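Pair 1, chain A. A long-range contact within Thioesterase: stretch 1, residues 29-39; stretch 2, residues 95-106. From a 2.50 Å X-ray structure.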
# COMPACT_ATOMS: atom_id res chain seq x y z
N ALA A 29 -0.17 -8.60 18.18
CA ALA A 29 0.25 -8.22 16.86
C ALA A 29 1.74 -8.40 16.61
O ALA A 29 2.56 -7.95 17.37
CB ALA A 29 -0.16 -6.80 16.63
N PRO A 30 2.08 -9.05 15.52
CA PRO A 30 3.48 -9.26 15.14
C PRO A 30 4.30 -8.00 15.25
O PRO A 30 5.38 -8.01 15.84
CB PRO A 30 3.39 -9.71 13.68
CG PRO A 30 2.04 -10.28 13.54
CD PRO A 30 1.15 -9.55 14.49
N LEU A 31 3.76 -6.92 14.69
CA LEU A 31 4.35 -5.59 14.77
C LEU A 31 3.29 -4.62 15.30
O LEU A 31 2.09 -4.88 15.19
CB LEU A 31 4.81 -5.16 13.38
CG LEU A 31 5.54 -3.82 13.19
CD1 LEU A 31 6.81 -3.75 14.03
CD2 LEU A 31 5.87 -3.63 11.72
N ARG A 32 3.74 -3.51 15.89
CA ARG A 32 2.87 -2.41 16.31
C ARG A 32 3.41 -1.13 15.69
O ARG A 32 4.61 -0.89 15.75
CB ARG A 32 2.82 -2.28 17.84
CG ARG A 32 2.03 -3.39 18.56
CD ARG A 32 2.81 -4.73 18.67
NE ARG A 32 4.05 -4.56 19.41
CZ ARG A 32 4.12 -4.42 20.73
NH1 ARG A 32 5.30 -4.25 21.30
NH2 ARG A 32 3.03 -4.45 21.49
N LEU A 33 2.55 -0.32 15.07
CA LEU A 33 2.99 0.95 14.49
C LEU A 33 2.45 2.13 15.30
O LEU A 33 1.24 2.40 15.30
CB LEU A 33 2.57 1.08 13.03
CG LEU A 33 3.10 2.32 12.31
CD1 LEU A 33 4.60 2.24 12.12
CD2 LEU A 33 2.40 2.48 10.97
N VAL A 34 3.38 2.83 15.95
CA VAL A 34 3.08 3.90 16.89
C VAL A 34 3.13 5.23 16.14
O VAL A 34 4.19 5.69 15.71
CB VAL A 34 4.08 3.88 18.06
CG1 VAL A 34 3.80 4.99 19.05
CG2 VAL A 34 4.04 2.51 18.76
N CYS A 35 1.96 5.85 16.01
CA CYS A 35 1.77 6.96 15.09
C CYS A 35 1.55 8.29 15.82
O CYS A 35 0.68 8.39 16.68
CB CYS A 35 0.57 6.66 14.20
SG CYS A 35 0.61 5.04 13.35
N PHE A 36 2.32 9.31 15.44
CA PHE A 36 2.27 10.62 16.06
C PHE A 36 1.69 11.68 15.13
O PHE A 36 2.16 11.81 13.99
CB PHE A 36 3.66 11.04 16.50
CG PHE A 36 4.20 10.19 17.60
CD1 PHE A 36 5.27 9.34 17.37
CD2 PHE A 36 3.61 10.22 18.86
CE1 PHE A 36 5.77 8.54 18.39
CE2 PHE A 36 4.10 9.42 19.90
CZ PHE A 36 5.18 8.58 19.66
N PRO A 37 0.69 12.44 15.61
CA PRO A 37 0.04 13.41 14.74
C PRO A 37 0.81 14.70 14.57
O PRO A 37 1.86 14.89 15.17
CB PRO A 37 -1.29 13.70 15.46
CG PRO A 37 -1.43 12.65 16.50
CD PRO A 37 -0.04 12.32 16.88
N TYR A 38 0.27 15.57 13.74
CA TYR A 38 0.89 16.85 13.48
C TYR A 38 0.47 17.81 14.58
O TYR A 38 -0.39 17.47 15.42
CB TYR A 38 0.53 17.39 12.09
CG TYR A 38 -0.92 17.24 11.70
CD1 TYR A 38 -1.32 16.23 10.83
CD2 TYR A 38 -1.89 18.09 12.20
CE1 TYR A 38 -2.66 16.07 10.46
CE2 TYR A 38 -3.22 17.94 11.84
CZ TYR A 38 -3.60 16.93 10.97
OH TYR A 38 -4.92 16.77 10.63
N ALA A 39 1.09 18.98 14.57
CA ALA A 39 0.76 20.06 15.48
C ALA A 39 -0.71 20.38 15.38
O ALA A 39 -1.18 20.74 14.31
CB ALA A 39 1.56 21.31 15.15
N LEU A 95 4.59 -1.92 24.81
CA LEU A 95 4.56 -1.66 23.37
C LEU A 95 5.94 -1.52 22.77
O LEU A 95 6.09 -1.53 21.55
CB LEU A 95 3.77 -0.38 23.07
CG LEU A 95 2.27 -0.42 23.33
CD1 LEU A 95 1.69 0.93 23.00
CD2 LEU A 95 1.61 -1.51 22.52
N THR A 96 6.95 -1.39 23.63
CA THR A 96 8.31 -1.13 23.19
C THR A 96 9.06 -2.44 22.90
O THR A 96 10.08 -2.75 23.52
CB THR A 96 9.04 -0.29 24.24
OG1 THR A 96 8.94 -0.94 25.51
CG2 THR A 96 8.41 1.10 24.35
N HIS A 97 8.52 -3.21 21.96
CA HIS A 97 9.10 -4.48 21.50
C HIS A 97 8.40 -4.85 20.21
O HIS A 97 7.17 -4.86 20.16
CB HIS A 97 8.89 -5.60 22.54
CG HIS A 97 7.47 -6.07 22.67
ND1 HIS A 97 6.80 -6.74 21.66
CD2 HIS A 97 6.59 -5.98 23.70
CE1 HIS A 97 5.58 -7.03 22.06
NE2 HIS A 97 5.42 -6.57 23.29
N ASP A 98 9.15 -5.14 19.15
CA ASP A 98 8.53 -5.44 17.85
C ASP A 98 7.55 -4.31 17.49
O ASP A 98 6.32 -4.47 17.50
CB ASP A 98 7.82 -6.81 17.84
CG ASP A 98 8.79 -7.99 18.06
OD1 ASP A 98 9.99 -7.88 17.71
OD2 ASP A 98 8.33 -9.04 18.59
N TYR A 99 8.14 -3.15 17.20
CA TYR A 99 7.38 -1.93 16.99
C TYR A 99 8.19 -0.97 16.13
O TYR A 99 9.39 -1.15 15.94
CB TYR A 99 7.06 -1.28 18.33
CG TYR A 99 8.24 -0.60 18.99
CD1 TYR A 99 9.31 -1.33 19.48
CD2 TYR A 99 8.27 0.79 19.12
CE1 TYR A 99 10.40 -0.71 20.08
CE2 TYR A 99 9.36 1.43 19.73
CZ TYR A 99 10.42 0.68 20.21
OH TYR A 99 11.50 1.32 20.80
N ALA A 100 7.51 0.03 15.59
CA ALA A 100 8.17 1.11 14.86
C ALA A 100 7.45 2.44 15.09
O ALA A 100 6.41 2.50 15.75
CB ALA A 100 8.23 0.80 13.38
N LEU A 101 8.02 3.51 14.55
CA LEU A 101 7.52 4.85 14.80
C LEU A 101 7.22 5.54 13.50
O LEU A 101 8.07 5.58 12.60
CB LEU A 101 8.56 5.67 15.60
CG LEU A 101 9.09 5.02 16.89
CD1 LEU A 101 10.27 5.78 17.45
CD2 LEU A 101 7.95 4.85 17.93
N PHE A 102 5.99 6.07 13.41
CA PHE A 102 5.61 7.05 12.40
C PHE A 102 5.26 8.41 13.03
O PHE A 102 4.52 8.47 14.01
CB PHE A 102 4.39 6.62 11.58
CG PHE A 102 3.92 7.71 10.67
CD1 PHE A 102 4.54 7.93 9.46
CD2 PHE A 102 2.94 8.59 11.09
CE1 PHE A 102 4.15 8.98 8.64
CE2 PHE A 102 2.55 9.64 10.27
CZ PHE A 102 3.15 9.83 9.05
N GLY A 103 5.75 9.49 12.43
CA GLY A 103 5.34 10.82 12.82
C GLY A 103 5.27 11.75 11.63
O GLY A 103 6.10 11.68 10.75
N HIS A 104 4.29 12.62 11.61
CA HIS A 104 4.21 13.59 10.56
C HIS A 104 4.44 14.95 11.14
O HIS A 104 3.74 15.36 12.00
CB HIS A 104 2.85 13.55 9.91
CG HIS A 104 2.66 14.59 8.85
ND1 HIS A 104 3.36 14.58 7.68
CD2 HIS A 104 1.83 15.65 8.78
CE1 HIS A 104 3.01 15.61 6.95
NE2 HIS A 104 2.08 16.28 7.60
N SER A 105 5.38 15.70 10.62
CA SER A 105 5.59 17.03 11.12
C SER A 105 5.94 16.97 12.60
O SER A 105 6.81 16.26 12.99
CB SER A 105 4.36 17.86 10.86
OG SER A 105 4.66 19.22 10.87
N MET A 106 5.31 17.78 13.40
CA MET A 106 5.58 17.79 14.81
C MET A 106 5.71 16.38 15.32
O MET A 106 6.50 16.13 16.19
CB MET A 106 4.53 18.60 15.55
CG MET A 106 4.73 18.73 17.02
SD MET A 106 3.95 17.39 17.87
CE MET A 106 3.47 18.14 19.35
O HOH W 1 3.53 20.46 12.83

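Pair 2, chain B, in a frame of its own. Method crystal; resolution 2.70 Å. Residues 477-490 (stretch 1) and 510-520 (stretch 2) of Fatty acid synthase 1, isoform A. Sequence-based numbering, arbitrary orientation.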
# COMPACT_ATOMS: atom_id res chain seq x y z
N ALA B 477 -40.55 30.60 -71.33
CA ALA B 477 -39.92 31.91 -71.19
C ALA B 477 -38.58 31.96 -71.92
O ALA B 477 -38.29 32.90 -72.65
CB ALA B 477 -39.74 32.26 -69.73
N ALA B 478 -37.76 30.93 -71.70
CA ALA B 478 -36.44 30.87 -72.33
C ALA B 478 -36.56 30.97 -73.85
O ALA B 478 -35.91 31.80 -74.48
CB ALA B 478 -35.73 29.58 -71.94
N THR B 479 -37.40 30.12 -74.42
CA THR B 479 -37.62 30.10 -75.87
C THR B 479 -38.16 31.44 -76.37
O THR B 479 -37.67 31.99 -77.35
CB THR B 479 -38.59 28.98 -76.27
OG1 THR B 479 -38.12 27.72 -75.78
CG2 THR B 479 -38.73 28.90 -77.79
N GLU B 480 -39.18 31.96 -75.68
CA GLU B 480 -39.89 33.15 -76.14
C GLU B 480 -39.20 34.46 -75.75
O GLU B 480 -39.73 35.54 -76.01
CB GLU B 480 -41.32 33.14 -75.60
CG GLU B 480 -42.17 31.98 -76.10
CD GLU B 480 -42.46 32.06 -77.59
OE1 GLU B 480 -43.65 32.07 -77.96
OE2 GLU B 480 -41.50 32.09 -78.38
N GLU B 481 -38.02 34.36 -75.14
CA GLU B 481 -37.25 35.56 -74.79
C GLU B 481 -38.07 36.52 -73.94
O GLU B 481 -38.10 37.72 -74.22
CB GLU B 481 -36.78 36.27 -76.06
CG GLU B 481 -35.96 35.41 -77.01
CD GLU B 481 -35.92 35.98 -78.42
OE1 GLU B 481 -36.98 36.02 -79.08
OE2 GLU B 481 -34.83 36.39 -78.87
N GLN B 482 -38.73 36.01 -72.91
CA GLN B 482 -39.58 36.83 -72.06
C GLN B 482 -39.31 36.63 -70.57
O GLN B 482 -38.65 35.67 -70.17
CB GLN B 482 -41.06 36.53 -72.35
CG GLN B 482 -41.44 35.07 -72.19
CD GLN B 482 -42.89 34.81 -72.54
OE1 GLN B 482 -43.68 35.74 -72.72
NE2 GLN B 482 -43.26 33.54 -72.63
N TYR B 483 -39.81 37.57 -69.77
CA TYR B 483 -39.67 37.52 -68.32
C TYR B 483 -41.02 37.17 -67.69
O TYR B 483 -42.07 37.54 -68.22
CB TYR B 483 -39.15 38.85 -67.78
CG TYR B 483 -37.75 39.19 -68.24
CD1 TYR B 483 -37.52 39.84 -69.45
CD2 TYR B 483 -36.64 38.86 -67.46
CE1 TYR B 483 -36.24 40.15 -69.87
CE2 TYR B 483 -35.36 39.17 -67.87
CZ TYR B 483 -35.16 39.81 -69.08
OH TYR B 483 -33.88 40.11 -69.48
N VAL B 484 -40.99 36.43 -66.59
CA VAL B 484 -42.22 35.98 -65.94
C VAL B 484 -42.44 36.71 -64.62
O VAL B 484 -41.57 36.71 -63.74
CB VAL B 484 -42.20 34.46 -65.72
CG1 VAL B 484 -43.49 33.99 -65.07
CG2 VAL B 484 -41.96 33.73 -67.03
N TYR B 485 -43.60 37.34 -64.48
CA TYR B 485 -43.96 38.02 -63.24
C TYR B 485 -44.90 37.14 -62.43
O TYR B 485 -46.02 36.86 -62.85
CB TYR B 485 -44.63 39.37 -63.52
CG TYR B 485 -43.68 40.44 -64.00
CD1 TYR B 485 -42.95 41.20 -63.09
CD2 TYR B 485 -43.54 40.71 -65.35
CE1 TYR B 485 -42.08 42.18 -63.53
CE2 TYR B 485 -42.68 41.70 -65.79
CZ TYR B 485 -41.95 42.43 -64.88
OH TYR B 485 -41.10 43.41 -65.31
N VAL B 486 -44.42 36.69 -61.27
CA VAL B 486 -45.24 35.89 -60.37
C VAL B 486 -45.92 36.84 -59.39
O VAL B 486 -45.26 37.47 -58.57
CB VAL B 486 -44.40 34.83 -59.63
CG1 VAL B 486 -45.30 33.86 -58.88
CG2 VAL B 486 -43.50 34.08 -60.61
N VAL B 487 -47.24 36.94 -59.49
CA VAL B 487 -47.99 37.88 -58.67
C VAL B 487 -48.74 37.14 -57.57
O VAL B 487 -49.53 36.25 -57.84
CB VAL B 487 -48.97 38.70 -59.53
CG1 VAL B 487 -49.75 39.69 -58.67
CG2 VAL B 487 -48.22 39.43 -60.63
N CYS B 488 -48.47 37.51 -56.32
CA CYS B 488 -49.12 36.88 -55.18
C CYS B 488 -49.76 37.93 -54.27
O CYS B 488 -49.15 38.39 -53.31
CB CYS B 488 -48.12 36.04 -54.38
SG CYS B 488 -48.85 35.21 -52.95
N GLN B 489 -50.99 38.32 -54.60
CA GLN B 489 -51.67 39.40 -53.88
C GLN B 489 -52.71 38.88 -52.88
O GLN B 489 -53.65 38.18 -53.26
CB GLN B 489 -52.35 40.34 -54.87
CG GLN B 489 -53.06 41.52 -54.22
CD GLN B 489 -53.40 42.63 -55.20
OE1 GLN B 489 -53.12 42.52 -56.39
NE2 GLN B 489 -54.00 43.70 -54.70
N GLY B 490 -52.53 39.24 -51.61
CA GLY B 490 -53.48 38.90 -50.57
C GLY B 490 -53.75 37.42 -50.40
O GLY B 490 -54.90 37.00 -50.29
N LYS B 510 -34.19 32.32 -63.24
CA LYS B 510 -33.55 33.62 -63.40
C LYS B 510 -34.47 34.61 -64.12
O LYS B 510 -34.30 35.82 -64.02
CB LYS B 510 -32.25 33.49 -64.20
CG LYS B 510 -32.44 32.85 -65.58
CD LYS B 510 -31.13 32.65 -66.33
CE LYS B 510 -31.37 32.17 -67.76
NZ LYS B 510 -30.35 32.68 -68.72
N LEU B 511 -35.44 34.08 -64.86
CA LEU B 511 -36.35 34.90 -65.64
C LEU B 511 -37.59 35.34 -64.87
O LEU B 511 -38.45 36.04 -65.41
CB LEU B 511 -36.77 34.15 -66.90
CG LEU B 511 -35.66 33.76 -67.89
CD1 LEU B 511 -36.26 33.27 -69.20
CD2 LEU B 511 -34.68 34.90 -68.14
N ALA B 512 -37.70 34.93 -63.61
CA ALA B 512 -38.90 35.21 -62.82
C ALA B 512 -38.74 36.46 -61.95
O ALA B 512 -37.63 36.77 -61.51
CB ALA B 512 -39.26 34.01 -61.95
N ARG B 513 -39.85 37.15 -61.70
CA ARG B 513 -39.87 38.33 -60.84
C ARG B 513 -41.07 38.27 -59.90
O ARG B 513 -42.21 38.28 -60.35
CB ARG B 513 -39.91 39.61 -61.67
CG ARG B 513 -38.79 39.76 -62.69
CD ARG B 513 -37.44 39.98 -62.02
NE ARG B 513 -36.37 40.18 -63.00
CZ ARG B 513 -35.65 39.21 -63.55
NH1 ARG B 513 -35.88 37.94 -63.23
NH2 ARG B 513 -34.71 39.50 -64.43
N LEU B 514 -40.81 38.24 -58.60
CA LEU B 514 -41.87 38.10 -57.61
C LEU B 514 -42.47 39.45 -57.22
O LEU B 514 -41.76 40.36 -56.78
CB LEU B 514 -41.35 37.39 -56.36
CG LEU B 514 -42.32 37.31 -55.17
CD1 LEU B 514 -43.60 36.59 -55.56
CD2 LEU B 514 -41.65 36.63 -54.00
N VAL B 515 -43.79 39.56 -57.37
CA VAL B 515 -44.52 40.75 -56.96
C VAL B 515 -45.47 40.37 -55.83
O VAL B 515 -46.56 39.84 -56.07
CB VAL B 515 -45.27 41.37 -58.15
CG1 VAL B 515 -45.98 42.65 -57.74
CG2 VAL B 515 -44.31 41.64 -59.30
N PHE B 516 -45.04 40.63 -54.60
CA PHE B 516 -45.78 40.20 -53.41
C PHE B 516 -46.50 41.38 -52.76
O PHE B 516 -45.86 42.35 -52.33
CB PHE B 516 -44.82 39.55 -52.41
CG PHE B 516 -45.51 38.76 -51.34
CD1 PHE B 516 -46.01 39.38 -50.21
CD2 PHE B 516 -45.64 37.39 -51.46
CE1 PHE B 516 -46.64 38.64 -49.22
CE2 PHE B 516 -46.27 36.65 -50.47
CZ PHE B 516 -46.77 37.27 -49.35
N VAL B 517 -47.82 41.30 -52.68
CA VAL B 517 -48.62 42.39 -52.12
C VAL B 517 -49.50 41.87 -50.98
O VAL B 517 -50.44 41.12 -51.19
CB VAL B 517 -49.49 43.05 -53.21
CG1 VAL B 517 -50.30 44.19 -52.63
CG2 VAL B 517 -48.63 43.52 -54.37
N GLN B 518 -49.18 42.30 -49.76
CA GLN B 518 -49.91 41.85 -48.58
C GLN B 518 -51.36 42.32 -48.60
O GLN B 518 -52.28 41.52 -48.46
CB GLN B 518 -49.23 42.34 -47.30
CG GLN B 518 -47.81 41.82 -47.10
CD GLN B 518 -47.29 42.10 -45.70
OE1 GLN B 518 -47.96 42.74 -44.89
NE2 GLN B 518 -46.09 41.61 -45.41
N ASP B 519 -51.55 43.62 -48.78
CA ASP B 519 -52.89 44.20 -48.73
C ASP B 519 -53.66 43.81 -49.99
O ASP B 519 -53.23 44.10 -51.11
CB ASP B 519 -52.81 45.73 -48.61
CG ASP B 519 -54.10 46.33 -48.11
OD1 ASP B 519 -55.10 45.59 -48.01
OD2 ASP B 519 -54.12 47.55 -47.82
N ALA B 520 -54.81 43.17 -49.81
CA ALA B 520 -55.58 42.69 -50.96
C ALA B 520 -56.28 43.83 -51.68
O ALA B 520 -56.70 43.68 -52.83
CB ALA B 520 -56.60 41.65 -50.50

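Two neighbouring parallel strands can keep one backbone frame while their side chains fill the space around it in different ways. In pair 1, the strands carrying V34(A) and L101(A) run at 19° to one another; in pair 2, those carrying V486(B) and L514(B) run at 24°. In both, the strand axes approach to 4.6 Å, and 14 central residues superpose with an RMSD of 0.5 Å.

The frame is held by a matching hydrogen-bond ladder, in which alternate residues of the first strand bond through both N and O. In pair 1, V34(A) N donates to A100(A) O (3.1 Å) and F102(A) N to V34(A) O (2.9 Å). At the equivalent place in pair 2, V486(B) N donates to R513(B) O (2.9 Å) and V515(B) N to V486(B) O (2.8 Å). The two valines are the best-matched side chains, both t, with centres 0.3 Å apart. Their neighbours, L101(A) and L514(B), are both leucine but differ in rotamer, m,t against t,p; in pair 1, V34(A) CB meets L101(A) CD2 at 4.0 Å.

Further along the same face, bulk changes strands. F36(A) lies beside G103(A), which has no side chain, and its ring reaches back to L101(A), CE1 to CD2 4.3 Å. In pair 2 the small residue is C488(B) and the aromatic one F516(B): C488(B) SG lies 3.9 Å from F516(B) CE2. At the other end of this face, R32(A) matches V484(B). In both pairs the backbone N bonds across, R32(A) N to D98(A) O (3.2 Å) and V484(B) N to L511(B) O (2.8 Å). The arginine curls back so that its NE adds a second bond to D98(A) O (3.0 Å), which the valine cannot make, and its guanidinium stacks on H97(A). Across from them, Y99(A), whose end leads away, stands where pair 2 has A512(B), its CB 4.4 Å from V486(B) CG2.

The opposite face is filled differently again, without a swap of bulk between strands. L33(A) packs over A100(A), CD1 to CB 4.1 Å, whereas Y485(B) meets the longer R513(B), CD1 to CB 3.7 Å. That arginine turns back along its own strand, where NH1 donates to K510(B) O (2.8 Å) and A512(B) O (2.7 Å). At the next step, C35(A) CB touches the ring edge of F102(A) at CD2 (4.4 Å), while in pair 2 two branched residues meet, V487(B) CG2 lying 4.3 Å from V515(B) CB.

The example illustrates a general rule: the ladder fixes where side chains begin, but size and rotamer decide how the space beyond is filled, so a bulky residue may sit on one strand or the other.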